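Local coordinates for protein short chain dehydrogenase (A0QTM2 homolog) (PDB 3SC4) that probably catalyses NAD(P)-dependent oxidation or reduction of a still unidentified substrate, at residues I53-A57 and L68-G72; I96-N100 and T128-S132; Q124-T128 and M168-M173; M173-A177 and A190-L194; W195-A201 and S218-Y224. All blocks are in the same frame, centred on the assembly; numbering follows the deposited sequence.

Contact 1: I53-A57 and L68-G72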
# COMPACT_ATOMS: atom_id res chain seq x y z
N ILE B 53 -19.61 -20.43 4.18
CA ILE B 53 -20.63 -19.48 3.69
C ILE B 53 -22.06 -20.02 3.87
O ILE B 53 -22.96 -19.25 4.19
CB ILE B 53 -20.42 -19.05 2.23
CG1 ILE B 53 -20.26 -20.26 1.30
CG2 ILE B 53 -19.23 -18.14 2.10
CD1 ILE B 53 -20.05 -19.88 -0.18
N TYR B 54 -22.27 -21.32 3.74
CA TYR B 54 -23.61 -21.90 3.90
C TYR B 54 -24.11 -21.84 5.34
O TYR B 54 -25.24 -21.42 5.58
CB TYR B 54 -23.68 -23.34 3.32
CG TYR B 54 -23.33 -23.31 1.84
CD1 TYR B 54 -24.08 -22.54 0.95
CD2 TYR B 54 -22.20 -23.98 1.35
CE1 TYR B 54 -23.75 -22.48 -0.39
CE2 TYR B 54 -21.86 -23.91 -0.01
CZ TYR B 54 -22.63 -23.16 -0.87
OH TYR B 54 -22.30 -23.07 -2.22
N THR B 55 -23.27 -22.21 6.31
CA THR B 55 -23.67 -22.09 7.71
C THR B 55 -23.78 -20.62 8.10
O THR B 55 -24.63 -20.26 8.92
CB THR B 55 -22.73 -22.81 8.71
OG1 THR B 55 -21.49 -22.09 8.85
CG2 THR B 55 -22.48 -24.28 8.26
N ALA B 56 -22.94 -19.77 7.52
CA ALA B 56 -23.10 -18.31 7.69
C ALA B 56 -24.47 -17.89 7.19
O ALA B 56 -25.17 -17.12 7.84
CB ALA B 56 -22.00 -17.54 6.95
N ALA B 57 -24.85 -18.42 6.03
CA ALA B 57 -26.15 -18.07 5.45
C ALA B 57 -27.28 -18.45 6.39
O ALA B 57 -28.14 -17.61 6.65
CB ALA B 57 -26.33 -18.68 4.07
N LEU B 68 -27.21 -14.70 0.64
CA LEU B 68 -26.80 -15.18 -0.67
C LEU B 68 -25.32 -15.57 -0.56
O LEU B 68 -24.44 -14.76 -0.81
CB LEU B 68 -27.02 -14.11 -1.74
CG LEU B 68 -26.72 -14.58 -3.16
CD1 LEU B 68 -27.70 -15.67 -3.61
CD2 LEU B 68 -26.72 -13.39 -4.11
N PRO B 69 -25.05 -16.82 -0.17
CA PRO B 69 -23.67 -17.26 -0.14
C PRO B 69 -23.19 -17.47 -1.55
O PRO B 69 -23.89 -18.08 -2.33
CB PRO B 69 -23.75 -18.59 0.60
CG PRO B 69 -25.13 -19.13 0.26
CD PRO B 69 -26.00 -17.91 0.15
N ILE B 70 -22.00 -16.97 -1.86
CA ILE B 70 -21.43 -17.07 -3.20
C ILE B 70 -20.00 -17.61 -3.06
O ILE B 70 -19.20 -17.11 -2.26
CB ILE B 70 -21.37 -15.67 -3.86
CG1 ILE B 70 -22.77 -15.06 -3.87
CG2 ILE B 70 -20.77 -15.75 -5.26
CD1 ILE B 70 -22.83 -13.61 -4.24
N VAL B 71 -19.69 -18.66 -3.82
CA VAL B 71 -18.33 -19.12 -3.95
C VAL B 71 -17.57 -18.24 -4.94
O VAL B 71 -17.97 -18.12 -6.10
CB VAL B 71 -18.26 -20.56 -4.42
CG1 VAL B 71 -16.84 -20.90 -4.92
CG2 VAL B 71 -18.72 -21.47 -3.29
N GLY B 72 -16.47 -17.63 -4.48
CA GLY B 72 -15.61 -16.87 -5.37
C GLY B 72 -14.30 -16.43 -4.75
O GLY B 72 -14.27 -15.93 -3.66

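Contact 2: I96-N100 and T128-S132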
# COMPACT_ATOMS: atom_id res chain seq x y z
N ILE B 96 -24.44 -1.38 0.86
CA ILE B 96 -23.32 -1.51 1.75
C ILE B 96 -22.29 -2.51 1.18
O ILE B 96 -22.63 -3.61 0.76
CB ILE B 96 -23.79 -2.00 3.12
CG1 ILE B 96 -24.85 -1.05 3.68
CG2 ILE B 96 -22.59 -2.15 4.11
CD1 ILE B 96 -25.59 -1.63 4.83
N CYS B 97 -21.04 -2.07 1.12
CA CYS B 97 -19.92 -2.90 0.74
C CYS B 97 -18.97 -2.96 1.93
O CYS B 97 -18.45 -1.92 2.35
CB CYS B 97 -19.21 -2.29 -0.45
SG CYS B 97 -17.72 -3.20 -0.94
N VAL B 98 -18.79 -4.14 2.51
CA VAL B 98 -17.84 -4.30 3.61
C VAL B 98 -16.67 -5.12 3.13
O VAL B 98 -16.83 -6.25 2.74
CB VAL B 98 -18.46 -4.99 4.82
CG1 VAL B 98 -17.38 -5.29 5.84
CG2 VAL B 98 -19.56 -4.12 5.42
N ASN B 99 -15.48 -4.53 3.18
CA ASN B 99 -14.24 -5.23 2.86
C ASN B 99 -13.64 -5.79 4.13
O ASN B 99 -12.96 -5.08 4.88
CB ASN B 99 -13.24 -4.29 2.17
CG ASN B 99 -13.75 -3.79 0.84
OD1 ASN B 99 -13.97 -4.58 -0.07
ND2 ASN B 99 -13.94 -2.49 0.72
N ASN B 100 -13.92 -7.07 4.36
CA ASN B 100 -13.45 -7.78 5.56
C ASN B 100 -12.45 -8.92 5.28
O ASN B 100 -11.72 -9.27 6.14
CB ASN B 100 -14.66 -8.29 6.36
CG ASN B 100 -14.30 -9.38 7.41
OD1 ASN B 100 -13.57 -9.10 8.37
ND2 ASN B 100 -14.79 -10.61 7.19
N THR B 128 -9.55 -5.45 -1.86
CA THR B 128 -10.39 -4.32 -1.45
C THR B 128 -10.67 -3.42 -2.65
O THR B 128 -11.79 -2.89 -2.78
CB THR B 128 -9.76 -3.53 -0.31
OG1 THR B 128 -9.69 -4.38 0.85
CG2 THR B 128 -10.56 -2.26 0.02
N TYR B 129 -9.67 -3.26 -3.52
CA TYR B 129 -9.81 -2.47 -4.72
C TYR B 129 -10.86 -3.12 -5.66
O TYR B 129 -11.83 -2.47 -6.05
CB TYR B 129 -8.45 -2.34 -5.41
CG TYR B 129 -8.44 -1.45 -6.63
CD1 TYR B 129 -8.26 -0.08 -6.51
CD2 TYR B 129 -8.61 -1.97 -7.91
CE1 TYR B 129 -8.24 0.73 -7.62
CE2 TYR B 129 -8.61 -1.14 -9.03
CZ TYR B 129 -8.43 0.21 -8.86
OH TYR B 129 -8.43 1.05 -9.93
N ALA B 130 -10.67 -4.39 -5.99
CA ALA B 130 -11.56 -5.09 -6.94
C ALA B 130 -13.01 -5.16 -6.45
O ALA B 130 -13.95 -4.83 -7.17
CB ALA B 130 -11.02 -6.49 -7.24
N VAL B 131 -13.19 -5.57 -5.20
CA VAL B 131 -14.52 -5.63 -4.62
C VAL B 131 -15.19 -4.25 -4.61
O VAL B 131 -16.35 -4.13 -5.02
CB VAL B 131 -14.47 -6.21 -3.18
CG1 VAL B 131 -15.73 -5.87 -2.39
CG2 VAL B 131 -14.26 -7.72 -3.22
N SER B 132 -14.46 -3.21 -4.16
CA SER B 132 -15.02 -1.87 -4.07
C SER B 132 -15.35 -1.34 -5.45
O SER B 132 -16.41 -0.81 -5.66
CB SER B 132 -14.08 -0.89 -3.34
OG SER B 132 -13.85 -1.25 -1.97

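Contact 3: Q124-T128 and M168-M173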
# COMPACT_ATOMS: atom_id res chain seq x y z
N GLN B 124 -6.09 -8.37 0.32
CA GLN B 124 -6.42 -7.15 1.06
C GLN B 124 -6.32 -5.84 0.26
O GLN B 124 -7.22 -5.00 0.34
CB GLN B 124 -5.58 -7.07 2.36
CG GLN B 124 -6.14 -7.99 3.43
CD GLN B 124 -5.17 -8.40 4.54
OE1 GLN B 124 -5.59 -8.57 5.70
NE2 GLN B 124 -3.90 -8.61 4.19
N VAL B 125 -5.23 -5.66 -0.47
CA VAL B 125 -5.02 -4.41 -1.19
C VAL B 125 -5.72 -4.54 -2.52
O VAL B 125 -6.62 -3.79 -2.81
CB VAL B 125 -3.56 -4.11 -1.41
CG1 VAL B 125 -3.41 -2.76 -2.07
CG2 VAL B 125 -2.80 -4.18 -0.07
N ARG B 126 -5.33 -5.53 -3.29
CA ARG B 126 -5.96 -5.78 -4.57
C ARG B 126 -7.44 -6.15 -4.38
O ARG B 126 -8.31 -5.64 -5.07
CB ARG B 126 -5.21 -6.88 -5.30
CG ARG B 126 -5.64 -7.04 -6.75
CD ARG B 126 -4.79 -8.07 -7.47
NE ARG B 126 -5.18 -8.30 -8.86
CZ ARG B 126 -6.02 -9.25 -9.28
NH1 ARG B 126 -6.63 -10.04 -8.41
NH2 ARG B 126 -6.27 -9.40 -10.59
N GLY B 127 -7.71 -7.03 -3.42
CA GLY B 127 -9.07 -7.45 -3.15
C GLY B 127 -10.00 -6.32 -2.76
O GLY B 127 -11.14 -6.23 -3.26
N THR B 128 -9.55 -5.45 -1.86
CA THR B 128 -10.39 -4.32 -1.45
C THR B 128 -10.67 -3.42 -2.65
O THR B 128 -11.79 -2.89 -2.78
CB THR B 128 -9.76 -3.53 -0.31
OG1 THR B 128 -9.69 -4.38 0.85
CG2 THR B 128 -10.56 -2.26 0.02
N MET B 168 2.08 -3.21 5.17
CA MET B 168 1.83 -2.77 3.79
C MET B 168 0.41 -3.11 3.32
O MET B 168 -0.26 -2.30 2.66
CB MET B 168 2.85 -3.39 2.81
CG MET B 168 4.18 -2.72 2.85
SD MET B 168 5.40 -3.62 1.89
CE MET B 168 4.74 -3.39 0.22
N ALA B 169 0.00 -4.33 3.61
CA ALA B 169 -1.29 -4.83 3.19
C ALA B 169 -2.38 -4.08 3.93
O ALA B 169 -3.32 -3.57 3.30
CB ALA B 169 -1.39 -6.35 3.41
N LYS B 170 -2.27 -3.96 5.25
CA LYS B 170 -3.34 -3.31 6.00
C LYS B 170 -3.40 -1.83 5.69
O LYS B 170 -4.48 -1.30 5.51
CB LYS B 170 -3.24 -3.54 7.52
CG LYS B 170 -3.40 -4.99 8.01
CD LYS B 170 -4.61 -5.74 7.44
CE LYS B 170 -5.95 -5.16 7.88
NZ LYS B 170 -7.09 -6.13 7.54
N TYR B 171 -2.27 -1.14 5.66
CA TYR B 171 -2.28 0.27 5.30
C TYR B 171 -2.78 0.48 3.85
O TYR B 171 -3.46 1.47 3.55
CB TYR B 171 -0.88 0.88 5.45
CG TYR B 171 -0.46 1.26 6.88
CD1 TYR B 171 -1.09 0.75 7.99
CD2 TYR B 171 0.61 2.10 7.08
CE1 TYR B 171 -0.67 1.10 9.29
CE2 TYR B 171 1.03 2.44 8.34
CZ TYR B 171 0.39 1.94 9.45
OH TYR B 171 0.83 2.31 10.70
N GLY B 172 -2.42 -0.44 2.96
CA GLY B 172 -2.89 -0.41 1.58
C GLY B 172 -4.40 -0.44 1.47
O GLY B 172 -4.98 0.31 0.69
N MET B 173 -5.05 -1.28 2.30
CA MET B 173 -6.53 -1.33 2.41
C MET B 173 -7.06 0.01 2.85
O MET B 173 -8.01 0.52 2.27
CB MET B 173 -7.01 -2.36 3.44
CG MET B 173 -7.18 -3.72 2.98
SD MET B 173 -7.77 -4.82 4.29
CE MET B 173 -9.55 -4.77 4.19

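Contact 4: M173-A177 and A190-L194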
# COMPACT_ATOMS: atom_id res chain seq x y z
N MET B 173 -5.05 -1.28 2.30
CA MET B 173 -6.53 -1.33 2.41
C MET B 173 -7.06 0.01 2.85
O MET B 173 -8.01 0.52 2.27
CB MET B 173 -7.01 -2.36 3.44
CG MET B 173 -7.18 -3.72 2.98
SD MET B 173 -7.77 -4.82 4.29
CE MET B 173 -9.55 -4.77 4.19
N THR B 174 -6.49 0.56 3.90
CA THR B 174 -6.93 1.86 4.40
C THR B 174 -6.75 2.94 3.33
O THR B 174 -7.66 3.70 3.02
CB THR B 174 -6.20 2.19 5.71
OG1 THR B 174 -6.66 1.28 6.76
CG2 THR B 174 -6.41 3.67 6.13
N LEU B 175 -5.60 2.97 2.68
CA LEU B 175 -5.38 3.97 1.62
C LEU B 175 -6.39 3.85 0.48
O LEU B 175 -6.86 4.86 -0.08
CB LEU B 175 -3.95 3.88 1.08
CG LEU B 175 -2.87 4.40 2.03
CD1 LEU B 175 -1.50 4.10 1.46
CD2 LEU B 175 -3.07 5.91 2.26
N CYS B 176 -6.75 2.62 0.14
CA CYS B 176 -7.78 2.42 -0.86
C CYS B 176 -9.09 3.08 -0.39
O CYS B 176 -9.72 3.84 -1.14
CB CYS B 176 -7.99 0.95 -1.10
SG CYS B 176 -9.10 0.61 -2.45
N ALA B 177 -9.45 2.84 0.86
CA ALA B 177 -10.69 3.31 1.40
C ALA B 177 -10.73 4.83 1.45
O ALA B 177 -11.78 5.43 1.17
CB ALA B 177 -10.90 2.74 2.78
N ALA B 190 -20.19 6.95 0.92
CA ALA B 190 -19.30 7.01 2.06
C ALA B 190 -18.27 5.92 1.90
O ALA B 190 -18.60 4.86 1.39
CB ALA B 190 -20.05 6.82 3.36
N SER B 191 -17.02 6.20 2.30
CA SER B 191 -16.00 5.17 2.47
C SER B 191 -15.18 5.46 3.71
O SER B 191 -14.51 6.50 3.80
CB SER B 191 -15.06 5.10 1.25
OG SER B 191 -14.15 4.01 1.36
N ASN B 192 -15.23 4.55 4.66
CA ASN B 192 -14.54 4.71 5.94
C ASN B 192 -13.77 3.44 6.29
O ASN B 192 -14.02 2.38 5.72
CB ASN B 192 -15.56 5.01 7.07
CG ASN B 192 -16.27 6.34 6.89
OD1 ASN B 192 -15.67 7.40 7.06
ND2 ASN B 192 -17.55 6.29 6.54
N THR B 193 -12.85 3.54 7.23
CA THR B 193 -12.23 2.33 7.77
C THR B 193 -12.62 2.19 9.23
O THR B 193 -12.94 3.18 9.90
CB THR B 193 -10.70 2.36 7.66
OG1 THR B 193 -10.20 3.40 8.50
CG2 THR B 193 -10.25 2.61 6.22
N LEU B 194 -12.55 0.96 9.74
CA LEU B 194 -12.97 0.67 11.11
C LEU B 194 -12.10 -0.42 11.67
O LEU B 194 -11.95 -1.48 11.03
CB LEU B 194 -14.44 0.23 11.13
CG LEU B 194 -15.12 -0.03 12.47
CD1 LEU B 194 -15.12 1.26 13.29
CD2 LEU B 194 -16.57 -0.62 12.31

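Contact 5: W195-A201 and S218-Y224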
# COMPACT_ATOMS: atom_id res chain seq x y z
N TRP B 195 -11.58 -0.19 12.88
CA TRP B 195 -10.55 -1.02 13.51
C TRP B 195 -10.78 -1.09 15.03
O TRP B 195 -11.12 -0.08 15.65
CB TRP B 195 -9.19 -0.40 13.20
CG TRP B 195 -7.97 -1.26 13.47
CD1 TRP B 195 -7.00 -1.02 14.38
CD2 TRP B 195 -7.57 -2.42 12.75
NE1 TRP B 195 -6.04 -1.97 14.31
CE2 TRP B 195 -6.37 -2.86 13.32
CE3 TRP B 195 -8.13 -3.16 11.71
CZ2 TRP B 195 -5.70 -4.01 12.88
CZ3 TRP B 195 -7.47 -4.30 11.26
CH2 TRP B 195 -6.26 -4.71 11.85
N PRO B 196 -10.58 -2.25 15.66
CA PRO B 196 -10.86 -2.37 17.08
C PRO B 196 -9.62 -2.06 17.92
O PRO B 196 -8.51 -2.26 17.48
CB PRO B 196 -11.23 -3.84 17.21
CG PRO B 196 -10.36 -4.51 16.22
CD PRO B 196 -10.12 -3.53 15.10
N ARG B 197 -9.82 -1.59 19.14
CA ARG B 197 -8.69 -1.19 19.96
C ARG B 197 -7.99 -2.35 20.62
O ARG B 197 -6.83 -2.23 21.02
CB ARG B 197 -9.12 -0.22 21.08
CG ARG B 197 -9.33 1.17 20.63
CD ARG B 197 -9.54 2.09 21.81
NE ARG B 197 -9.54 3.48 21.38
CZ ARG B 197 -8.51 4.32 21.45
NH1 ARG B 197 -7.33 3.94 21.92
NH2 ARG B 197 -8.65 5.56 21.03
N THR B 198 -8.70 -3.46 20.81
CA THR B 198 -8.13 -4.63 21.45
C THR B 198 -8.12 -5.76 20.45
O THR B 198 -8.73 -5.66 19.39
CB THR B 198 -8.98 -5.07 22.62
OG1 THR B 198 -10.16 -5.71 22.11
CG2 THR B 198 -9.34 -3.88 23.51
N THR B 199 -7.47 -6.87 20.79
CA THR B 199 -7.62 -8.08 19.98
C THR B 199 -9.04 -8.54 20.20
O THR B 199 -9.59 -8.35 21.26
CB THR B 199 -6.69 -9.20 20.43
OG1 THR B 199 -6.77 -9.34 21.86
CG2 THR B 199 -5.29 -8.84 20.06
N VAL B 200 -9.62 -9.15 19.17
CA VAL B 200 -10.96 -9.73 19.23
C VAL B 200 -10.89 -11.24 19.21
O VAL B 200 -10.37 -11.81 18.26
CB VAL B 200 -11.83 -9.28 18.03
CG1 VAL B 200 -13.17 -9.97 18.10
CG2 VAL B 200 -12.00 -7.76 18.03
N ALA B 201 -11.42 -11.87 20.25
CA ALA B 201 -11.41 -13.33 20.37
C ALA B 201 -12.62 -13.90 19.63
O ALA B 201 -13.74 -13.50 19.86
CB ALA B 201 -11.44 -13.74 21.82
N SER B 218 -9.03 -9.68 25.78
CA SER B 218 -9.65 -9.48 24.47
C SER B 218 -11.09 -9.03 24.58
O SER B 218 -11.68 -9.05 25.66
CB SER B 218 -9.60 -10.78 23.66
OG SER B 218 -8.27 -11.19 23.44
N ARG B 219 -11.66 -8.63 23.45
CA ARG B 219 -13.08 -8.28 23.37
C ARG B 219 -13.81 -9.17 22.36
O ARG B 219 -13.17 -9.82 21.52
CB ARG B 219 -13.28 -6.79 23.04
CG ARG B 219 -13.04 -5.88 24.23
CD ARG B 219 -13.39 -4.41 23.97
NE ARG B 219 -13.49 -3.71 25.25
CZ ARG B 219 -12.89 -2.57 25.57
NH1 ARG B 219 -12.16 -1.88 24.71
NH2 ARG B 219 -13.06 -2.09 26.79
N LYS B 220 -15.13 -9.18 22.48
CA LYS B 220 -16.00 -9.98 21.61
C LYS B 220 -16.22 -9.35 20.23
O LYS B 220 -16.07 -8.15 20.06
CB LYS B 220 -17.36 -10.23 22.30
CG LYS B 220 -17.26 -10.96 23.64
CD LYS B 220 -18.62 -11.43 24.16
CE LYS B 220 -19.37 -10.36 25.00
NZ LYS B 220 -20.85 -10.68 25.22
N PRO B 221 -16.56 -10.17 19.22
CA PRO B 221 -16.73 -9.63 17.87
C PRO B 221 -17.83 -8.60 17.76
O PRO B 221 -17.82 -7.77 16.86
CB PRO B 221 -17.06 -10.86 17.02
CG PRO B 221 -17.14 -12.01 17.95
CD PRO B 221 -16.58 -11.64 19.25
N GLU B 222 -18.77 -8.66 18.69
CA GLU B 222 -19.83 -7.66 18.79
C GLU B 222 -19.29 -6.23 18.88
O GLU B 222 -19.93 -5.34 18.40
CB GLU B 222 -20.74 -7.95 20.00
CG GLU B 222 -21.79 -9.06 19.73
CD GLU B 222 -21.29 -10.51 19.97
OE1 GLU B 222 -20.08 -10.75 20.19
OE2 GLU B 222 -22.15 -11.42 19.93
N VAL B 223 -18.12 -6.02 19.46
CA VAL B 223 -17.58 -4.68 19.49
C VAL B 223 -17.41 -4.13 18.08
O VAL B 223 -17.66 -2.96 17.85
CB VAL B 223 -16.24 -4.58 20.28
CG1 VAL B 223 -15.05 -5.06 19.44
CG2 VAL B 223 -16.02 -3.17 20.75
N TYR B 224 -17.06 -4.99 17.13
CA TYR B 224 -16.91 -4.63 15.72
C TYR B 224 -18.28 -4.51 15.02
O TYR B 224 -18.53 -3.57 14.26
CB TYR B 224 -16.08 -5.68 14.99
CG TYR B 224 -14.90 -5.19 14.16
CD1 TYR B 224 -15.01 -4.11 13.31
CD2 TYR B 224 -13.68 -5.89 14.19
CE1 TYR B 224 -13.94 -3.68 12.54
CE2 TYR B 224 -12.60 -5.46 13.43
CZ TYR B 224 -12.74 -4.36 12.60
OH TYR B 224 -11.67 -3.94 11.85

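Contact 1: I53-A57 and L68-G72
The pyrrolidine ring of Pro69 is the main bump here, and the first turn of the helix supplies the hollow that takes it. Ile53, Tyr54 and Ala57 form the walls: Ile53 CB lies 3.7 Å from Pro69 CB, Tyr54 CD1 3.6 Å from Pro69 CG, and Ala57 CB 4.0 Å from Pro69 CD, the small alanine leaving room for the ring. Helix 53-63 lies between strands 35-40 and 66-71 in the chain, so this is the helix of a beta-alpha-beta crossover of the Rossmann-type fold; it runs nearly antiparallel to the edge strand 66-71 (173°), with axes 7.9 Å apart. Farther along that strand, Ile53 stretches its side chain so that CD1 reaches Val71 CG2 at 3.7 Å and Ile70 O at 3.6 Å. Tyr54 leans over the exposed margin, its OH 4.1 Å from Val71 CG2. Ile70 turns its side chain the other way, onto Ala83 and Thr87 of helix 77-91.

Contact 2: I96-N100 and T128-S132
The apolar pair is Cys97 with Val131, whose CA-to-CB bond points at the strand and whose CG1 lies 3.6 Å from Cys97 SG. Van der Waals contacts of two methyls flank the Asn99 amide: Val131 CG1 sits tightly, at 3.2 Å, against Asn99 OD1, and Thr128 CG2 lies 3.5 Å from Asn99 ND2. Val131 CG1 thus touches two side chains, Cys97 and Asn99, that share one face of strand 96-99.

Hydrogen bonding supplies the polar half. Asn99 ND2 donates to Ser132 OG at 3.0 Å, and Ser132 OG in turn donates to Thr128 O at 2.8 Å, one turn back in the helix. The result is a short relay from a strand side chain through a serine to a helix carbonyl, and Asn99 ND2 also bonds to Thr149 OG1 on the neighbouring strand, so this buried amide links strand, strand and helix.

In backbone terms the two elements run almost antiparallel (168°), with axes 9.1 Å apart. The far side of the helix belongs to the dimer: Tyr129 stacks with Phe117 of the second subunit. Strand 96-99 followed by helix 114-135 is the start of the beta-alpha-beta crossover to strand 146-149, and Asn99-Asn100 open the sequence that corresponds to the NNAG motif of short-chain dehydrogenases, where the first asparagine likewise sits at the end of the central strand.

Contact 3: Q124-T128 and M168-M173
Val125 lays its CG2 methyl over the backbone of the opposing helix, 3.5 Å from Ala169 O and 4.1 Å from Gly172 CA. Glycine is what permits this: a CB at position 172 would fall 2.8 Å from Val125 CG2. The tight fit brings the axes to 8.2 Å at a shallow 25°, both helices running the same way. Beside it Met173 CG presses on Gln124 O at 2.9 Å and on Thr128 OG1 at 3.4 Å, the threonine hydroxyl being bonded to Gln124 O (2.6 Å). Lys170 NZ gives only a weak 3.4 Å hydrogen bond to Gln124 OE1; their stronger partners are Leu150 O and Ala103 N. Val125 also packs on Met168 of the second subunit, so the pair belongs to the four-helix dimer interface common among short-chain dehydrogenases. Lys170 is the lysine of the family's YxxxK motif, and Gln124, in a wider pi-type turn of helix 114-135, probably takes the position of the asparagine of the catalytic tetrad of classical members, which lies on the equivalent helix.

Contact 4: M173-A177 and A190-L194
This is a buried helix-on-sheet contact, in which helix 164-183 lies against strand 190-195, the strand that follows it in the chain. The short segments run roughly antiparallel (156°) with axes 8.0 Å apart, as expected of the helix of a beta-alpha-beta crossover, which here joins parallel strands 146-149 and 190-195 of the Rossmann-type fold. Small side chains make the close approach possible. Ala177 points at the strand, and its CB meets Thr193 CG2 at 3.5 Å; the same threonine methyl lies 3.9 Å from Thr174 CA, so it fits between residues one helical turn apart. Ser191, next but one along the strand and on the same face, does a different job: its OG donates a 2.8 Å hydrogen bond to Ala177 O, tying the sheet directly to the helix backbone. The alternation of the strand is plain, since Asn192 turns away and bonds to Tyr238 O and Asn241 N, in the chain just before strand 242-244. Thr174 OG1 likewise looks elsewhere, to Ser151 OG and Pro152 O in the loop after strand 146-149. That strand and strand 242-244 flank 190-195: Ala177 also touches Thr149 of the first, and Thr174 touches Thr242 of the second. On its other sides the helix meets Thr128 of helix 114-135 through Met173 and Cys176, while Leu175 packs on Tyr171 of the second subunit.

Contact 5: W195-A201 and S218-Y224
Two apolar patches form the middle of this contact. In one, Val200 rests on Pro221 and on Val223 of helix 222-232, with CG1 4.0 Å from Pro221 CD and CG2 4.3 Å from Val223 CG1. In the other, Pro196 CD sits 3.6 Å from Tyr224 CE2, and the phenol reaches on to Trp195, its OH 3.6 Å from Trp195 CE3. That hydroxyl's polar partner is Leu194 O, near the end of strand 190-195. Outward from here the two backbones join in a single beta bridge of Val200 with Arg219. Arg219 N donates to Thr199 O (3.0 Å) and Ala201 N donates to Arg219 O (3.0 Å), a pattern of the parallel kind, and Val200 CA lies 3.2 Å from Arg219 O in a CA-H...O contact. At the polar edge Thr199 OG1 and Ser218 OG share a 2.9 Å hydrogen bond. Arg219 packs its CB 3.4 Å from Thr198 OG1 and carries its guanidinium to Asp261 and Glu246, while Arg197 pairs with Asp247. Pro196 follows the sixth strand where classical short-chain dehydrogenases have their PG motif, and in relatives the loop beyond it usually helps to form the substrate-binding region. The chemistry, apolar within and backbone-bonded with paired charges around it, implies that both ends of the excursion 202-217 are firmly fastened together.

From the N terminus, contact 1 closes the short loop from helix 53-63 to the edge strand 66-71 and stands apart, about 16 Å between its centre and that of contact 2. Contact 2 spans residues 96 to 132. Contact 3 starts before that span ends, so their loops overlap on helix 114-135, sharing Thr128, without either enclosing the other. Contact 4 takes over at Met173, which it shares with contact 3, and contact 5 follows in series. Contacts 2 and 4 pack helices 114-135 and 164-183 on the sheet, and contact 3 joins these helices; Lys170 against Trp195 and Leu194 O with Tyr224 OH, a probable hydrogen bond, join contact 5 to contacts 3 and 4.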